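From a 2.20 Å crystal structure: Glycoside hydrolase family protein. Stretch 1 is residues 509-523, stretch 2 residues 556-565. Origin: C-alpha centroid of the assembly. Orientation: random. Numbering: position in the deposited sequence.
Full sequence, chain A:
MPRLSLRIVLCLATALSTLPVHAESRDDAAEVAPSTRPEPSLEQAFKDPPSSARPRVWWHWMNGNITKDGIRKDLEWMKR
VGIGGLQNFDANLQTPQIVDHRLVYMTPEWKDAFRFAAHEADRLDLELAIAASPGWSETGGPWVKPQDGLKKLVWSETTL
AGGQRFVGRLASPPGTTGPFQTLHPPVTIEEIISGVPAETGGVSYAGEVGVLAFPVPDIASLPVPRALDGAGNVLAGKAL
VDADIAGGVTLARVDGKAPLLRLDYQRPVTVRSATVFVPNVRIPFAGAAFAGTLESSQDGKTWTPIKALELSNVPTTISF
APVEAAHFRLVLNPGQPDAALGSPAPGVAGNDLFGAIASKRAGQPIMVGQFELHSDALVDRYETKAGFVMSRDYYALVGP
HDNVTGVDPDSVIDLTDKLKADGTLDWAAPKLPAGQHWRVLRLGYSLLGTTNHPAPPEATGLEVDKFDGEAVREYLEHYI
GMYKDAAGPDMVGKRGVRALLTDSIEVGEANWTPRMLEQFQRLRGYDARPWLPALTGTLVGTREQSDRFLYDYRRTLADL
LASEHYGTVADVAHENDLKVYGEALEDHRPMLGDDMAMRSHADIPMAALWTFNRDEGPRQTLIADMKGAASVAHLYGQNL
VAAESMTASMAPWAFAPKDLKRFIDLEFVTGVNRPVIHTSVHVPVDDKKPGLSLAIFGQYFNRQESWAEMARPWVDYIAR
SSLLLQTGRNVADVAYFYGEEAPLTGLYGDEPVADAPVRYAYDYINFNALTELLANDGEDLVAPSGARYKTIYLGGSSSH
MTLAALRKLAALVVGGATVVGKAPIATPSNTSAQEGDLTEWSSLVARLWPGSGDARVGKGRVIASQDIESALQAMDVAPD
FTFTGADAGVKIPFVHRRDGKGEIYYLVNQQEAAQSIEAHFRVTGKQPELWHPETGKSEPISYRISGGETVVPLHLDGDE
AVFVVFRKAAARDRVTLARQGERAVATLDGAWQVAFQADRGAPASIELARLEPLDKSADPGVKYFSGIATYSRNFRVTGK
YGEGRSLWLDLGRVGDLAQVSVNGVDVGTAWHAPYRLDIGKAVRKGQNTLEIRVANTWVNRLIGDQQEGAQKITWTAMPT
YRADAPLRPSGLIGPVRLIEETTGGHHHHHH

Stretch 1 (509-523) EANWTPRMLEQFQRL
Stretch 2, residues 556-565: TLADLLASEH

Stretch 1 enters as a loop, extended except at Asn 511 (phi/psi -145/24), makes a type I turn from Thr 513 to Met 516, and becomes a helix at 516-523, with Arg 515 at the N-cap position. Stretch 2 is helical throughout, widening to a pi-type turn at 561-565. The helices cross at 99°, with axes 10.2 Å apart at closest approach. No hydrogen bond joins the stretches; packing and two bridging waters do so, and the stretches bury 504 Å² between them, both sides summed.

Thr 556, Leu 557 and Leu 560 cover the most surface on stretch 2. The CA atoms of Phe 520 and Thr 556 lie 5.9 Å apart. A small residue fits here: the side chain of Thr 556 (chi1 m) sits as a knob among Met 516, Gln 519, Phe 520 and Leu 523. Thr 556 CG2 lies 3.5 Å from CE of selenomethionine Met 516 and 3.9 Å from CD1 of Leu 523, while Thr 556 OG1 is 3.5 Å from CD2 of Phe 520.

Leu 557 (m, t) reaches back to the loop, its CD1 lying 3.8 Å from CA of Asn 511. Met 516 (t, p, t) rests its SE against two leucines, 3.9 Å from CD2 of Leu 557 and 4.1 Å from CD1 of Leu 560. Leu 560 (m, t) also places CD2 3.4 Å from CD of Gln 519 and 4.0 Å from CD1 of Leu 523. Leu 523 CD1 lies 3.7 Å from CB of Asp 559.

Gln 519 OE1 accepts from Arg 522 NH2 at 2.8 Å, leaving Gln 519 NE2 to donate to a water (3.1 Å) that donates to Glu 564 OE1 (3.0 Å). A second water accepts from Arg 522 NH2 (3.2 Å) and donates to Ser 563 OG (2.7 Å).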

# COMPACT_ATOMS: atom_id res chain seq x y z
N GLU A 509 4.26 -3.74 16.66
CA GLU A 509 3.09 -4.55 17.01
C GLU A 509 2.64 -4.20 18.42
O GLU A 509 3.17 -4.73 19.39
CB GLU A 509 3.40 -6.04 16.89
CG GLU A 509 4.01 -6.47 15.53
CD GLU A 509 3.25 -5.88 14.35
OE1 GLU A 509 2.01 -5.80 14.42
OE2 GLU A 509 3.91 -5.47 13.36
N ALA A 510 1.65 -3.31 18.51
CA ALA A 510 1.08 -2.90 19.79
C ALA A 510 -0.25 -3.62 20.02
O ALA A 510 -1.02 -3.85 19.08
CB ALA A 510 0.88 -1.39 19.82
N ASN A 511 -0.51 -3.99 21.27
CA ASN A 511 -1.73 -4.76 21.52
C ASN A 511 -2.36 -4.41 22.86
O ASN A 511 -3.07 -5.25 23.44
CB ASN A 511 -1.45 -6.27 21.47
CG ASN A 511 -0.60 -6.77 22.64
OD1 ASN A 511 -0.11 -5.99 23.46
ND2 ASN A 511 -0.42 -8.08 22.70
N TRP A 512 -2.11 -3.22 23.39
CA TRP A 512 -2.82 -2.76 24.58
C TRP A 512 -3.08 -1.27 24.47
O TRP A 512 -2.30 -0.51 23.88
CB TRP A 512 -2.06 -3.05 25.89
CG TRP A 512 -2.83 -2.53 27.07
CD1 TRP A 512 -2.59 -1.39 27.76
CD2 TRP A 512 -4.03 -3.09 27.63
NE1 TRP A 512 -3.53 -1.21 28.74
CE2 TRP A 512 -4.44 -2.23 28.67
CE3 TRP A 512 -4.79 -4.23 27.35
CZ2 TRP A 512 -5.56 -2.50 29.46
CZ3 TRP A 512 -5.91 -4.48 28.12
CH2 TRP A 512 -6.29 -3.62 29.16
N THR A 513 -4.19 -0.85 25.04
CA THR A 513 -4.48 0.57 25.18
C THR A 513 -5.36 0.69 26.42
O THR A 513 -6.11 -0.25 26.72
CB THR A 513 -5.15 1.14 23.91
OG1 THR A 513 -5.11 2.57 23.91
CG2 THR A 513 -6.60 0.66 23.76
N PRO A 514 -5.27 1.79 27.16
CA PRO A 514 -5.86 1.79 28.52
C PRO A 514 -7.37 1.53 28.57
O PRO A 514 -7.84 0.88 29.52
CB PRO A 514 -5.50 3.19 29.05
CG PRO A 514 -4.18 3.49 28.36
CD PRO A 514 -4.40 2.95 26.93
N ARG A 515 -8.14 1.97 27.58
CA ARG A 515 -9.58 1.74 27.56
C ARG A 515 -9.96 0.41 26.93
O ARG A 515 -11.14 0.17 26.70
CB ARG A 515 -10.29 2.87 26.80
CG ARG A 515 -10.09 4.27 27.42
CD ARG A 515 -10.82 5.33 26.59
NE ARG A 515 -10.79 6.65 27.22
CZ ARG A 515 -11.87 7.33 27.59
NH1 ARG A 515 -13.08 6.81 27.38
NH2 ARG A 515 -11.74 8.52 28.15
N MSE A 516 -8.98 -0.45 26.65
CA MSE A 516 -9.22 -1.70 25.91
C MSE A 516 -10.41 -2.55 26.41
O MSE A 516 -11.20 -3.05 25.59
CB MSE A 516 -7.97 -2.56 25.93
CG MSE A 516 -8.06 -3.78 25.08
SE MSE A 516 -8.09 -3.30 23.20
CE MSE A 516 -8.50 -5.03 22.49
N LEU A 517 -10.54 -2.75 27.72
CA LEU A 517 -11.62 -3.59 28.23
C LEU A 517 -12.99 -3.00 27.89
O LEU A 517 -13.89 -3.72 27.44
CB LEU A 517 -11.48 -3.81 29.74
CG LEU A 517 -10.21 -4.58 30.12
CD1 LEU A 517 -10.17 -4.87 31.62
CD2 LEU A 517 -10.09 -5.87 29.31
N GLU A 518 -13.16 -1.69 28.08
CA GLU A 518 -14.42 -1.05 27.69
C GLU A 518 -14.62 -1.12 26.18
O GLU A 518 -15.73 -1.37 25.71
CB GLU A 518 -14.45 0.42 28.12
CG GLU A 518 -14.30 0.71 29.60
CD GLU A 518 -13.84 2.14 29.84
OE1 GLU A 518 -14.62 3.08 29.53
OE2 GLU A 518 -12.70 2.34 30.31
N GLN A 519 -13.56 -0.85 25.41
CA GLN A 519 -13.69 -0.90 23.95
C GLN A 519 -14.08 -2.29 23.50
O GLN A 519 -14.93 -2.45 22.64
CB GLN A 519 -12.38 -0.48 23.26
CG GLN A 519 -11.88 0.93 23.60
CD GLN A 519 -12.72 2.02 22.95
OE1 GLN A 519 -13.81 1.77 22.45
NE2 GLN A 519 -12.21 3.25 22.98
N PHE A 520 -13.44 -3.32 24.07
CA PHE A 520 -13.77 -4.69 23.69
C PHE A 520 -15.22 -5.00 24.01
O PHE A 520 -15.95 -5.56 23.18
CB PHE A 520 -12.82 -5.65 24.40
CG PHE A 520 -13.01 -7.10 24.03
CD1 PHE A 520 -14.08 -7.83 24.54
CD2 PHE A 520 -12.09 -7.74 23.21
CE1 PHE A 520 -14.23 -9.16 24.22
CE2 PHE A 520 -12.24 -9.07 22.88
CZ PHE A 520 -13.32 -9.78 23.40
N GLN A 521 -15.67 -4.64 25.22
CA GLN A 521 -17.06 -4.87 25.59
C GLN A 521 -18.01 -4.16 24.63
O GLN A 521 -19.01 -4.74 24.19
CB GLN A 521 -17.29 -4.39 27.02
CG GLN A 521 -18.74 -4.42 27.43
CD GLN A 521 -19.18 -5.80 27.81
OE1 GLN A 521 -18.55 -6.45 28.65
NE2 GLN A 521 -20.24 -6.28 27.20
N ARG A 522 -17.72 -2.91 24.30
CA ARG A 522 -18.65 -2.16 23.46
C ARG A 522 -18.67 -2.71 22.03
O ARG A 522 -19.72 -2.76 21.40
CB ARG A 522 -18.28 -0.68 23.45
CG ARG A 522 -18.86 0.12 22.25
CD ARG A 522 -18.35 1.57 22.22
NE ARG A 522 -16.97 1.68 21.74
CZ ARG A 522 -16.62 1.77 20.45
NH1 ARG A 522 -17.56 1.73 19.50
NH2 ARG A 522 -15.34 1.86 20.11
N LEU A 523 -17.51 -3.16 21.52
CA LEU A 523 -17.44 -3.58 20.13
C LEU A 523 -17.75 -5.05 19.93
O LEU A 523 -18.27 -5.42 18.87
CB LEU A 523 -16.05 -3.26 19.53
CG LEU A 523 -15.69 -1.80 19.27
CD1 LEU A 523 -14.17 -1.57 19.17
CD2 LEU A 523 -16.35 -1.32 17.98
N THR A 556 -10.73 -5.99 17.80
CA THR A 556 -10.93 -4.73 18.51
C THR A 556 -9.79 -3.77 18.26
O THR A 556 -10.00 -2.56 18.10
CB THR A 556 -11.09 -5.03 20.00
OG1 THR A 556 -12.23 -5.89 20.19
CG2 THR A 556 -11.30 -3.74 20.79
N LEU A 557 -8.56 -4.28 18.22
CA LEU A 557 -7.42 -3.41 17.92
C LEU A 557 -7.57 -2.81 16.52
O LEU A 557 -7.37 -1.61 16.32
CB LEU A 557 -6.12 -4.20 18.04
CG LEU A 557 -5.74 -4.79 19.41
CD1 LEU A 557 -4.57 -5.75 19.28
CD2 LEU A 557 -5.39 -3.66 20.38
N ALA A 558 -7.95 -3.65 15.55
CA ALA A 558 -8.16 -3.16 14.19
C ALA A 558 -9.27 -2.11 14.16
O ALA A 558 -9.12 -1.08 13.49
CB ALA A 558 -8.49 -4.32 13.25
N ASP A 559 -10.36 -2.34 14.90
CA ASP A 559 -11.44 -1.36 14.96
C ASP A 559 -10.94 -0.03 15.52
O ASP A 559 -11.31 1.05 15.03
CB ASP A 559 -12.60 -1.88 15.83
CG ASP A 559 -13.41 -3.00 15.16
OD1 ASP A 559 -13.39 -3.11 13.90
OD2 ASP A 559 -14.07 -3.76 15.90
N LEU A 560 -10.13 -0.09 16.57
CA LEU A 560 -9.70 1.14 17.22
C LEU A 560 -8.68 1.89 16.36
O LEU A 560 -8.69 3.13 16.32
CB LEU A 560 -9.16 0.84 18.62
CG LEU A 560 -10.16 0.24 19.63
CD1 LEU A 560 -9.47 -0.16 20.93
CD2 LEU A 560 -11.32 1.18 19.93
N LEU A 561 -7.82 1.17 15.65
CA LEU A 561 -6.91 1.82 14.71
C LEU A 561 -7.69 2.71 13.75
O LEU A 561 -7.40 3.90 13.60
CB LEU A 561 -6.12 0.77 13.93
CG LEU A 561 -5.14 1.37 12.94
CD1 LEU A 561 -4.03 2.15 13.67
CD2 LEU A 561 -4.49 0.26 12.07
N ALA A 562 -8.75 2.16 13.15
CA ALA A 562 -9.53 2.90 12.16
C ALA A 562 -10.28 4.06 12.80
O ALA A 562 -10.30 5.16 12.25
CB ALA A 562 -10.51 1.96 11.46
N SER A 563 -10.90 3.84 13.95
CA SER A 563 -11.68 4.92 14.54
C SER A 563 -10.83 5.87 15.37
O SER A 563 -10.96 7.09 15.24
CB SER A 563 -12.83 4.36 15.39
OG SER A 563 -12.33 3.74 16.56
N GLU A 564 -9.97 5.33 16.23
CA GLU A 564 -9.27 6.18 17.19
C GLU A 564 -8.06 6.87 16.58
O GLU A 564 -7.74 8.00 16.94
CB GLU A 564 -8.85 5.37 18.43
CG GLU A 564 -10.04 4.68 19.16
CD GLU A 564 -11.24 5.60 19.34
OE1 GLU A 564 -11.21 6.43 20.28
OE2 GLU A 564 -12.20 5.52 18.53
N HIS A 565 -7.38 6.24 15.63
CA HIS A 565 -6.31 6.93 14.90
C HIS A 565 -6.86 7.65 13.67
O HIS A 565 -6.91 8.88 13.64
CB HIS A 565 -5.19 5.95 14.54
CG HIS A 565 -4.00 6.61 13.89
ND1 HIS A 565 -3.62 6.33 12.59
CD2 HIS A 565 -3.11 7.51 14.36
CE1 HIS A 565 -2.53 7.03 12.30
NE2 HIS A 565 -2.20 7.76 13.35
O HOH W 1 -13.69 5.67 21.79
O HOH W 2 -14.05 1.72 17.23